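PDB 3GO2: putative L-alanine-DL-glutamate epimerase from Burkholderia xenovorans, which probably acts as a magnesium-dependent racemase or epimerase of the mandelate racemase/muconate lactonizing enzyme family. Local coordinates for residues I162-F167 / R200-A205. Sequence-based numbering, arbitrary orientation.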
# COMPACT_ATOMS: atom_id res chain seq x y z
N ILE A 162 7.10 -36.60 12.81
CA ILE A 162 8.52 -36.48 13.11
C ILE A 162 9.09 -35.28 12.36
O ILE A 162 8.57 -34.92 11.31
CB ILE A 162 9.32 -37.77 12.69
CG1 ILE A 162 9.18 -38.06 11.20
CG2 ILE A 162 8.84 -38.97 13.50
CD1 ILE A 162 9.90 -39.34 10.75
N LYS A 163 10.15 -34.68 12.91
CA LYS A 163 10.83 -33.58 12.26
C LYS A 163 12.29 -33.86 12.03
O LYS A 163 12.98 -34.27 12.95
CB LYS A 163 10.69 -32.30 13.06
CG LYS A 163 11.11 -31.06 12.27
CD LYS A 163 10.72 -29.71 12.92
CE LYS A 163 11.65 -29.26 14.04
NZ LYS A 163 11.18 -27.98 14.70
N THR A 164 12.77 -33.61 10.82
CA THR A 164 14.18 -33.75 10.50
C THR A 164 14.77 -32.40 10.04
O THR A 164 14.05 -31.40 9.93
CB THR A 164 14.44 -34.85 9.43
OG1 THR A 164 15.84 -35.15 9.40
CG2 THR A 164 13.92 -34.43 8.03
N ASN A 165 16.06 -32.41 9.77
CA ASN A 165 16.81 -31.23 9.33
C ASN A 165 17.51 -31.58 8.00
O ASN A 165 17.03 -32.45 7.26
CB ASN A 165 17.79 -30.80 10.40
CG ASN A 165 17.10 -30.40 11.70
OD1 ASN A 165 16.91 -29.19 11.99
ND2 ASN A 165 16.73 -31.38 12.50
N ILE A 166 18.60 -30.90 7.67
CA ILE A 166 19.28 -31.09 6.39
C ILE A 166 20.55 -31.92 6.58
O ILE A 166 21.43 -31.55 7.38
CB ILE A 166 19.67 -29.75 5.72
CG1 ILE A 166 18.51 -28.75 5.75
CG2 ILE A 166 20.15 -30.00 4.25
CD1 ILE A 166 18.91 -27.34 5.31
N PHE A 167 20.64 -33.02 5.82
CA PHE A 167 21.74 -33.95 5.91
C PHE A 167 22.34 -34.31 4.57
O PHE A 167 21.61 -34.53 3.60
CB PHE A 167 21.32 -35.23 6.65
CG PHE A 167 21.07 -35.00 8.08
CD1 PHE A 167 22.14 -34.93 8.96
CD2 PHE A 167 19.80 -34.75 8.55
CE1 PHE A 167 21.91 -34.66 10.28
CE2 PHE A 167 19.59 -34.47 9.88
CZ PHE A 167 20.65 -34.43 10.73
N ARG A 200 16.45 -34.71 -0.84
CA ARG A 200 15.54 -35.67 -1.43
C ARG A 200 15.83 -37.12 -0.95
O ARG A 200 14.90 -37.84 -0.54
CB ARG A 200 15.61 -35.62 -2.95
CG ARG A 200 14.79 -36.73 -3.58
CD ARG A 200 14.83 -36.72 -5.08
NE ARG A 200 14.06 -35.64 -5.68
CZ ARG A 200 12.75 -35.43 -5.54
NH1 ARG A 200 11.98 -36.21 -4.78
NH2 ARG A 200 12.20 -34.41 -6.17
N ALA A 201 17.09 -37.54 -1.03
CA ALA A 201 17.45 -38.91 -0.63
C ALA A 201 17.06 -39.19 0.83
O ALA A 201 16.47 -40.24 1.14
CB ALA A 201 18.95 -39.18 -0.86
N HIS A 202 17.41 -38.24 1.71
CA HIS A 202 17.08 -38.34 3.14
C HIS A 202 15.59 -38.44 3.42
O HIS A 202 15.14 -39.32 4.15
CB HIS A 202 17.68 -37.14 3.87
CG HIS A 202 17.47 -37.15 5.35
ND1 HIS A 202 18.40 -37.64 6.24
CD2 HIS A 202 16.44 -36.68 6.10
CE1 HIS A 202 17.94 -37.50 7.47
NE2 HIS A 202 16.75 -36.93 7.41
N LEU A 203 14.83 -37.51 2.84
CA LEU A 203 13.41 -37.49 3.03
C LEU A 203 12.72 -38.73 2.43
O LEU A 203 11.75 -39.23 3.00
CB LEU A 203 12.82 -36.20 2.44
CG LEU A 203 13.13 -34.96 3.26
CD1 LEU A 203 12.75 -33.71 2.43
CD2 LEU A 203 12.36 -34.98 4.56
N GLU A 204 13.20 -39.22 1.30
CA GLU A 204 12.63 -40.45 0.69
C GLU A 204 12.81 -41.67 1.60
O GLU A 204 11.88 -42.48 1.75
CB GLU A 204 13.18 -40.69 -0.71
CG GLU A 204 12.53 -39.74 -1.73
CD GLU A 204 13.12 -39.82 -3.12
OE1 GLU A 204 14.19 -40.43 -3.27
OE2 GLU A 204 12.48 -39.27 -4.05
N ALA A 205 13.98 -41.76 2.23
CA ALA A 205 14.26 -42.82 3.21
C ALA A 205 13.37 -42.68 4.42
O ALA A 205 12.80 -43.67 4.93
CB ALA A 205 15.73 -42.83 3.61
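Thr164 and His202 meet tip to tip in the one hydrogen bond that joins strand 161-168 to helix 193-210 here. Thr164 OG1 lies 2.8 Å from His202 NE2, near the imidazole plane at the ring edge. Either atom could be the donor. His202 CG is anti to the backbone N (chi1 -178°), on the strand side of the helix. Both imidazole nitrogens are engaged, since ND1 is hydrogen-bonded to His169 NE2, and the two bonds fix the rotation of this buried ring.

The Phe167 and His202 rings form a strongly offset pair. Their planes differ by 24°, but the centroids are 5.2 Å apart, so there is little overlap. The closest atoms are Phe167 CD2 and His202 CE1, at 3.5 Å. Phe167 CB also touches His202 ND1 at 3.8 Å.

A small apolar contact lies beside the hydrogen bond. Thr164 CG2 meets Leu203 CD2 at 3.8 Å.

On the helix itself, Arg200 NH1 meets Glu204 OE2 from above the carboxylate plane in a salt bridge of 3.2 Å.

Lys163 and Asn165, which flank Thr164, belong to the ligand-binding site seen for this protein; Lys163 NZ pairs with Glu245, a magnesium ligand, and Asn165 ND2 bonds to Thr128. Thr164 and Phe167 face helix 193-210, whereas Asn165 points away from it. The contact backs the active-site strand with an outer helix, as in the beta/alpha barrel of this family. Helix 144-156 touches His202 through Val147, helix 128-132 packs on Phe167, and strand 215-219 runs parallel alongside.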